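Local coordinates for protein STE5 (Saccharomyces cerevisiae, PDB 3FZE) that scaffolds the yeast pheromone-response MAP kinase pathway and, through its minimal scaffold domain, cocatalyzes phosphorylation of the kinase Fus3 by Ste7, at residues 17-22 with 107-112; 48-53 with 179-184. All blocks are in the same frame, centred on the assembly; numbering follows the deposited sequence. Where two conformers were deposited one is given.

Interaction 1: residues 17-22 with 107-112; sequences PDNLAI and IHEHLG
The backbone N of Asp18 donates to His110 O at 2.8 Å, a bond bent to 140° at the hydrogen. Residues 17-22 and 107-112 here begin two neighbouring parallel strands, 19-26 and 111-117, in the central sheet of the vWA-like alpha/beta/alpha fold. The Asp18 carboxylate answers this first bond: its OD2 accepts from His110 N at 2.9 Å, on the anti side and 17° out of the carboxylate plane, so one residue grips both the N-H and the C=O of His110. The same OD2 lies at the edge of the His110 imidazole, near its plane, 3.4 Å from CD2. The strands proper then take over the pairing. Gly112 N donates to Asn19 O at 2.9 Å, and Gly112 O accepts from Ala21 N, so Gly112 is bonded on both its N and its O to residues flanking Leu20. A side chain at Gly112 would run into CD2 of Leu20, which packs against the glycine's CA. On the face shared by Asn19 and Leu111, Glu109 leans over Asn19 from the loop before the strand, its CG between backbone N and carbonyl carbon (chi1 62°) and the chain extended beyond. The Glu109 carboxylate lies against the Asn19 CB, with OE2 3.5 Å from it. The polar ends of both residues turn to Arg53: Glu109 OE1 in a salt bridge to its guanidinium, Asn19 ND2 in a hydrogen bond to its carbonyl oxygen. Further along that face the Leu111 side chain folds over the Asn19-Ala21 backbone, its CD1 3.7 Å from Leu20 C.

Interaction 2: residues 48-53 with 179-184; sequences TIKFAR and YSFGLS
This is largely apolar packing between the C-terminal ends of two helices and the residues that follow them: residues 48-53 finish helix 35-50 and turn toward the sheet, while residues 179-184 leave helix 170-180 through a Schellman motif at Gly182. One element is a T-shaped pair: the edge of the Phe51 ring points at the face of Phe181, with ring centroids 5.5 Å apart and planes at 84°. Phe51 CE2 stands over the centre of that face, and Phe51 CZ comes to 4.0 Å from Phe181 CE1. Lys50 has its CG anti to the backbone N (chi1 -177°), over the centre of one Phe51 face; the side chain crosses Phe181 at about a right angle, its CE 3.7 Å from Phe181 CD1. A water weakly joins Lys50 NZ to the carbonyl oxygen of Phe181. Alongside, CD2 of Leu183 rests on Ile49, 3.9 Å from CB. An alanine in place of Phe181 would probably open a gap beside the Phe51 edge and leave the Lys50 methylenes without the ring they lie against. Phe51 also touches Asn19 and Leu20, so the ends of helices 35-50 and 170-180 meet beside strand 19-26, with helix 2-14 against the latter helix.

From the N terminus, the chain leaves helix 2-14 and enters strand 19-26 within 17-22, then runs along helix 35-50, whose end lies in 48-53. Interaction 1 closes when the chain returns at 107-112 and starts strand 111-117, a loop of 84 intervening residues. Interaction 2 closes only at 179-184, after helix 170-180, so the two loops cross rather than nest. One ties together the N-terminal ends of adjacent strands 19-26 and 111-117; the other joins the ends of helices 35-50 and 170-180. The segment 48-53 connects them directly: its Arg53 and Phe51 both reach interaction 1, Phe51 CE1 packing 3.6 Å from Pro17 O.

Interaction 1: residues 17-22 with 107-112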
ATOM      1  N   PRO A  17      -8.071  -1.249  13.151  1.00 29.45           N
ATOM      2  CA  PRO A  17      -8.580  -2.068  12.046  1.00 25.42           C
ATOM      3  C   PRO A  17      -8.413  -3.556  12.341  1.00 22.04           C
ATOM      4  O   PRO A  17      -7.438  -3.930  12.982  1.00 22.80           O
ATOM      5  CB  PRO A  17      -7.681  -1.675  10.865  1.00 26.74           C
ATOM      6  CG  PRO A  17      -6.475  -1.039  11.478  1.00 22.63           C
ATOM      7  CD  PRO A  17      -6.912  -0.426  12.767  1.00 27.96           C
ATOM      8  N   ASP A  18      -9.356  -4.374  11.883  1.00 20.99           N
ATOM      9  CA  ASP A  18      -9.287  -5.830  12.005  1.00 25.55           C
ATOM     10  C   ASP A  18      -8.331  -6.433  10.985  1.00 22.40           C
ATOM     11  O   ASP A  18      -7.851  -7.566  11.144  1.00 21.64           O
ATOM     12  CB  ASP A  18     -10.678  -6.426  11.778  1.00 23.81           C
ATOM     13  CG  ASP A  18     -11.682  -5.976  12.828  1.00 27.74           C
ATOM     14  OD1 ASP A  18     -11.386  -6.122  14.038  1.00 30.64           O
ATOM     15  OD2 ASP A  18     -12.761  -5.472  12.440  1.00 32.73           O
ATOM     16  N   ASN A  19      -8.093  -5.671   9.922  1.00 20.19           N
ATOM     17  CA  ASN A  19      -7.271  -6.110   8.798  1.00 15.54           C
ATOM     18  C   ASN A  19      -6.853  -4.907   7.956  1.00 17.60           C
ATOM     19  O   ASN A  19      -7.436  -3.817   8.067  1.00 17.71           O
ATOM     20  CB  ASN A  19      -8.043  -7.121   7.928  1.00 16.76           C
ATOM     21  CG  ASN A  19      -7.129  -7.956   7.045  1.00 20.53           C
ATOM     22  OD1 ASN A  19      -5.934  -8.058   7.306  1.00 17.15           O
ATOM     23  ND2 ASN A  19      -7.694  -8.565   6.001  1.00 19.63           N
ATOM     24  N   LEU A  20      -5.829  -5.097   7.123  1.00 15.05           N
ATOM     25  CA  LEU A  20      -5.398  -4.064   6.199  1.00 15.51           C
ATOM     26  C   LEU A  20      -5.365  -4.599   4.786  1.00 18.54           C
ATOM     27  O   LEU A  20      -5.103  -5.789   4.562  1.00 14.77           O
ATOM     28  CB  LEU A  20      -3.983  -3.594   6.526  1.00 17.22           C
ATOM     29  CG  LEU A  20      -3.738  -2.988   7.899  1.00 15.76           C
ATOM     30  CD1 LEU A  20      -2.264  -2.649   8.049  1.00 19.97           C
ATOM     31  CD2 LEU A  20      -4.597  -1.752   8.089  1.00 18.26           C
ATOM     32  N   ALA A  21      -5.599  -3.698   3.840  1.00 17.77           N
ATOM     33  CA  ALA A  21      -5.304  -3.934   2.432  1.00 16.36           C
ATOM     34  C   ALA A  21      -4.241  -2.927   2.035  1.00 13.30           C
ATOM     35  O   ALA A  21      -4.453  -1.719   2.151  1.00 16.29           O
ATOM     36  CB  ALA A  21      -6.548  -3.731   1.590  1.00 18.79           C
ATOM     37  N   ILE A  22      -3.097  -3.435   1.583  0.50 12.70           N
ATOM     38  CA  ILE A  22      -1.969  -2.599   1.195  0.50 14.38           C
ATOM     39  C   ILE A  22      -1.903  -2.488  -0.324  0.50 13.69           C
ATOM     40  O   ILE A  22      -1.696  -3.485  -1.011  0.50 15.34           O
ATOM     41  CB  ILE A  22      -0.626  -3.193   1.705  0.50 16.05           C
ATOM     42  CG1 ILE A  22      -0.738  -3.635   3.171  0.50 15.41           C
ATOM     43  CG2 ILE A  22       0.497  -2.190   1.525  0.50 19.17           C
ATOM     44  CD1 ILE A  22      -0.844  -2.481   4.169  0.50 14.34           C
ATOM     45  N   ILE A 107     -17.683  -6.551   2.342  1.00 19.42           N
ATOM     46  CA  ILE A 107     -16.745  -6.446   3.460  1.00 23.96           C
ATOM     47  C   ILE A 107     -17.460  -6.554   4.806  1.00 26.85           C
ATOM     48  O   ILE A 107     -18.503  -5.939   5.006  1.00 25.40           O
ATOM     49  CB  ILE A 107     -15.980  -5.102   3.394  1.00 23.86           C
ATOM     50  CG1 ILE A 107     -15.175  -5.022   2.096  1.00 26.68           C
ATOM     51  CG2 ILE A 107     -15.116  -4.903   4.642  1.00 23.58           C
ATOM     52  CD1 ILE A 107     -14.855  -3.606   1.655  1.00 31.83           C
ATOM     53  N   HIS A 108     -16.893  -7.330   5.727  1.00 25.17           N
ATOM     54  CA  HIS A 108     -17.534  -7.587   7.013  1.00 25.08           C
ATOM     55  C   HIS A 108     -16.640  -7.328   8.224  1.00 25.48           C
ATOM     56  O   HIS A 108     -16.834  -7.916   9.287  1.00 29.29           O
ATOM     57  CB  HIS A 108     -18.071  -9.016   7.062  1.00 23.12           C
ATOM     58  CG  HIS A 108     -19.059  -9.320   5.982  1.00 27.29           C
ATOM     59  ND1 HIS A 108     -20.297  -8.717   5.919  1.00 29.70           N
ATOM     60  CD2 HIS A 108     -18.998 -10.170   4.932  1.00 29.15           C
ATOM     61  CE1 HIS A 108     -20.953  -9.174   4.868  1.00 34.55           C
ATOM     62  NE2 HIS A 108     -20.189 -10.059   4.252  1.00 33.28           N
ATOM     63  N   GLU A 109     -15.667  -6.440   8.067  1.00 31.10           N
ATOM     64  CA  GLU A 109     -14.778  -6.092   9.168  1.00 27.79           C
ATOM     65  C   GLU A 109     -14.308  -4.663   8.972  1.00 24.04           C
ATOM     66  O   GLU A 109     -14.562  -4.061   7.932  1.00 28.50           O
ATOM     67  CB  GLU A 109     -13.575  -7.035   9.185  1.00 29.52           C
ATOM     68  CG  GLU A 109     -12.738  -6.946   7.935  1.00 28.66           C
ATOM     69  CD  GLU A 109     -11.597  -7.939   7.920  1.00 37.30           C
ATOM     70  OE1 GLU A 109     -11.189  -8.400   9.006  1.00 32.90           O
ATOM     71  OE2 GLU A 109     -11.119  -8.253   6.816  1.00 36.23           O
ATOM     72  N   HIS A 110     -13.628  -4.116   9.971  1.00 28.10           N
ATOM     73  CA  HIS A 110     -13.052  -2.787   9.835  1.00 31.60           C
ATOM     74  C   HIS A 110     -11.731  -2.910   9.093  1.00 25.07           C
ATOM     75  O   HIS A 110     -10.723  -3.330   9.657  1.00 25.62           O
ATOM     76  CB  HIS A 110     -12.852  -2.137  11.205  1.00 26.40           C
ATOM     77  CG  HIS A 110     -14.117  -1.990  11.988  1.00 46.36           C
ATOM     78  ND1 HIS A 110     -15.050  -1.009  11.719  1.00 56.56           N
ATOM     79  CD2 HIS A 110     -14.611  -2.702  13.028  1.00 48.09           C
ATOM     80  CE1 HIS A 110     -16.060  -1.124  12.560  1.00 52.94           C
ATOM     81  NE2 HIS A 110     -15.819  -2.143  13.366  1.00 50.97           N
ATOM     82  N   LEU A 111     -11.762  -2.552   7.818  1.00 22.75           N
ATOM     83  CA  LEU A 111     -10.617  -2.703   6.940  1.00 20.40           C
ATOM     84  C   LEU A 111      -9.884  -1.382   6.766  1.00 28.71           C
ATOM     85  O   LEU A 111     -10.465  -0.393   6.321  1.00 40.15           O
ATOM     86  CB  LEU A 111     -11.099  -3.229   5.587  1.00 21.41           C
ATOM     87  CG  LEU A 111     -10.083  -3.538   4.493  1.00 27.61           C
ATOM     88  CD1 LEU A 111      -9.062  -4.545   4.988  1.00 24.18           C
ATOM     89  CD2 LEU A 111     -10.830  -4.059   3.261  1.00 30.01           C
ATOM     90  N   GLY A 112      -8.605  -1.366   7.136  1.00 25.27           N
ATOM     91  CA  GLY A 112      -7.758  -0.213   6.892  1.00 22.64           C
ATOM     92  C   GLY A 112      -7.154  -0.295   5.502  1.00 22.77           C
ATOM     93  O   GLY A 112      -6.638  -1.336   5.107  1.00 24.79           O
TER

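Interaction 2: residues 48-53 with 179-184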
ATOM      1  N   THR A  48       2.046  -9.447   8.506  1.00 15.33           N
ATOM      2  CA  THR A  48       1.255 -10.669   8.695  1.00 14.25           C
ATOM      3  C   THR A  48       1.354 -11.256  10.104  1.00 16.43           C
ATOM      4  O   THR A  48       0.512 -12.060  10.484  1.00 17.86           O
ATOM      5  CB  THR A  48       1.588 -11.784   7.682  1.00 15.30           C
ATOM      6  OG1 THR A  48       2.943 -12.217   7.867  1.00 17.33           O
ATOM      7  CG2 THR A  48       1.357 -11.314   6.248  1.00 15.74           C
ATOM      8  N   ILE A  49       2.369 -10.864  10.874  1.00 15.78           N
ATOM      9  CA  ILE A  49       2.455 -11.295  12.271  1.00 15.57           C
ATOM     10  C   ILE A  49       1.217 -10.804  13.029  1.00 16.05           C
ATOM     11  O   ILE A  49       0.674 -11.510  13.879  1.00 19.38           O
ATOM     12  CB  ILE A  49       3.725 -10.747  12.960  1.00 18.59           C
ATOM     13  CG1 ILE A  49       4.982 -11.357  12.328  1.00 25.94           C
ATOM     14  CG2 ILE A  49       3.687 -10.991  14.469  1.00 20.76           C
ATOM     15  CD1 ILE A  49       6.251 -10.651  12.743  1.00 25.45           C
ATOM     16  N   LYS A  50       0.769  -9.598  12.689  1.00 19.33           N
ATOM     17  CA  LYS A  50      -0.423  -9.005  13.304  1.00 18.71           C
ATOM     18  C   LYS A  50      -1.714  -9.289  12.529  1.00 18.01           C
ATOM     19  O   LYS A  50      -2.781  -9.480  13.129  1.00 23.10           O
ATOM     20  CB  LYS A  50      -0.252  -7.493  13.461  1.00 18.42           C
ATOM     21  CG  LYS A  50      -1.430  -6.836  14.174  1.00 28.46           C
ATOM     22  CD  LYS A  50      -1.095  -5.447  14.697  1.00 35.70           C
ATOM     23  CE  LYS A  50      -2.316  -4.779  15.326  1.00 34.41           C
ATOM     24  NZ  LYS A  50      -2.587  -5.283  16.702  1.00 43.56           N
ATOM     25  N   PHE A  51      -1.602  -9.305  11.206  1.00 15.59           N
ATOM     26  CA  PHE A  51      -2.747  -9.436  10.308  1.00 13.70           C
ATOM     27  C   PHE A  51      -2.567 -10.653   9.407  1.00 13.96           C
ATOM     28  O   PHE A  51      -2.060 -10.533   8.300  1.00 14.14           O
ATOM     29  CB  PHE A  51      -2.870  -8.176   9.426  1.00 15.76           C
ATOM     30  CG  PHE A  51      -3.078  -6.901  10.208  1.00 16.29           C
ATOM     31  CD1 PHE A  51      -4.282  -6.658  10.856  1.00 16.87           C
ATOM     32  CD2 PHE A  51      -2.075  -5.947  10.293  1.00 16.51           C
ATOM     33  CE1 PHE A  51      -4.483  -5.487  11.578  1.00 18.93           C
ATOM     34  CE2 PHE A  51      -2.274  -4.762  11.005  1.00 16.43           C
ATOM     35  CZ  PHE A  51      -3.471  -4.534  11.647  1.00 18.21           C
ATOM     36  N   ALA A  52      -2.981 -11.828   9.874  1.00 18.86           N
ATOM     37  CA  ALA A  52      -2.806 -13.051   9.095  1.00 16.85           C
ATOM     38  C   ALA A  52      -3.521 -12.977   7.738  1.00 15.43           C
ATOM     39  O   ALA A  52      -3.073 -13.567   6.749  1.00 17.97           O
ATOM     40  CB  ALA A  52      -3.295 -14.258   9.888  1.00 18.53           C
ATOM     41  N   ARG A  53      -4.638 -12.263   7.703  1.00 17.47           N
ATOM     42  CA  ARG A  53      -5.425 -12.134   6.476  1.00 17.08           C
ATOM     43  C   ARG A  53      -5.048 -10.888   5.665  1.00 17.42           C
ATOM     44  O   ARG A  53      -5.803 -10.427   4.809  1.00 15.79           O
ATOM     45  CB  ARG A  53      -6.918 -12.165   6.809  1.00 18.73           C
ATOM     46  CG  ARG A  53      -7.292 -13.449   7.560  1.00 20.49           C
ATOM     47  CD  ARG A  53      -8.739 -13.474   7.996  1.00 27.49           C
ATOM     48  NE  ARG A  53      -8.950 -12.496   9.044  1.00 31.34           N
ATOM     49  CZ  ARG A  53      -9.480 -11.299   8.847  1.00 27.47           C
ATOM     50  NH1 ARG A  53      -9.884 -10.954   7.633  1.00 30.40           N
ATOM     51  NH2 ARG A  53      -9.611 -10.458   9.864  1.00 25.90           N
ATOM     52  N   TYR A 179       6.492  -0.299  12.412  1.00 16.28           N
ATOM     53  CA  TYR A 179       6.885  -0.013  13.783  1.00 16.95           C
ATOM     54  C   TYR A 179       5.732   0.556  14.603  1.00 17.27           C
ATOM     55  O   TYR A 179       5.651   0.304  15.801  1.00 21.16           O
ATOM     56  CB  TYR A 179       8.138   0.873  13.838  1.00 18.50           C
ATOM     57  CG  TYR A 179       9.411   0.068  13.714  1.00 18.18           C
ATOM     58  CD1 TYR A 179       9.751  -0.543  12.498  1.00 21.21           C
ATOM     59  CD2 TYR A 179      10.241  -0.121  14.800  1.00 16.78           C
ATOM     60  CE1 TYR A 179      10.900  -1.304  12.389  1.00 19.59           C
ATOM     61  CE2 TYR A 179      11.399  -0.874  14.702  1.00 21.46           C
ATOM     62  CZ  TYR A 179      11.715  -1.472  13.491  1.00 23.58           C
ATOM     63  OH  TYR A 179      12.873  -2.219  13.409  1.00 30.25           O
ATOM     64  N   SER A 180       4.841   1.308  13.961  1.00 15.33           N
ATOM     65  CA  SER A 180       3.677   1.845  14.668  1.00 21.30           C
ATOM     66  C   SER A 180       2.813   0.711  15.213  1.00 23.00           C
ATOM     67  O   SER A 180       2.133   0.868  16.230  1.00 24.29           O
ATOM     68  CB  SER A 180       2.846   2.755  13.763  1.00 24.31           C
ATOM     69  OG  SER A 180       3.542   3.948  13.448  1.00 24.94           O
ATOM     70  N   PHE A 181       2.855  -0.439  14.546  1.00 26.48           N
ATOM     71  CA  PHE A 181       2.138  -1.625  15.026  1.00 27.59           C
ATOM     72  C   PHE A 181       2.979  -2.535  15.936  1.00 33.31           C
ATOM     73  O   PHE A 181       2.526  -3.606  16.339  1.00 36.21           O
ATOM     74  CB  PHE A 181       1.561  -2.417  13.844  1.00 25.51           C
ATOM     75  CG  PHE A 181       0.386  -1.752  13.191  1.00 23.34           C
ATOM     76  CD1 PHE A 181      -0.867  -1.798  13.784  1.00 30.64           C
ATOM     77  CD2 PHE A 181       0.528  -1.078  11.991  1.00 30.83           C
ATOM     78  CE1 PHE A 181      -1.953  -1.187  13.192  1.00 33.61           C
ATOM     79  CE2 PHE A 181      -0.557  -0.459  11.395  1.00 31.77           C
ATOM     80  CZ  PHE A 181      -1.799  -0.516  11.994  1.00 38.97           C
ATOM     81  N   GLY A 182       4.193  -2.102  16.264  1.00 27.77           N
ATOM     82  CA  GLY A 182       5.072  -2.862  17.132  1.00 27.78           C
ATOM     83  C   GLY A 182       5.743  -4.044  16.453  1.00 33.47           C
ATOM     84  O   GLY A 182       6.099  -5.027  17.103  1.00 34.53           O
ATOM     85  N   LEU A 183       5.918  -3.953  15.141  1.00 23.96           N
ATOM     86  CA  LEU A 183       6.587  -5.013  14.402  1.00 23.38           C
ATOM     87  C   LEU A 183       8.008  -4.584  14.039  1.00 26.95           C
ATOM     88  O   LEU A 183       8.343  -3.402  14.118  1.00 30.36           O
ATOM     89  CB  LEU A 183       5.778  -5.371  13.149  1.00 22.21           C
ATOM     90  CG  LEU A 183       4.319  -5.739  13.436  1.00 25.92           C
ATOM     91  CD1 LEU A 183       3.479  -5.703  12.167  1.00 30.63           C
ATOM     92  CD2 LEU A 183       4.215  -7.098  14.127  1.00 24.23           C
ATOM     93  N   SER A 184       8.850  -5.552  13.677  1.00 26.07           N
ATOM     94  CA  SER A 184      10.189  -5.269  13.160  1.00 27.10           C
ATOM     95  C   SER A 184      10.570  -6.326  12.128  1.00 30.66           C
ATOM     96  O   SER A 184       9.784  -7.229  11.857  1.00 25.71           O
ATOM     97  CB  SER A 184      11.220  -5.237  14.290  1.00 38.70           C
ATOM     98  OG  SER A 184      11.671  -6.544  14.600  1.00 33.06           O
TER
HETATM   99  O   HOH W   1      -0.620  -3.156  17.357  1.00 46.16           O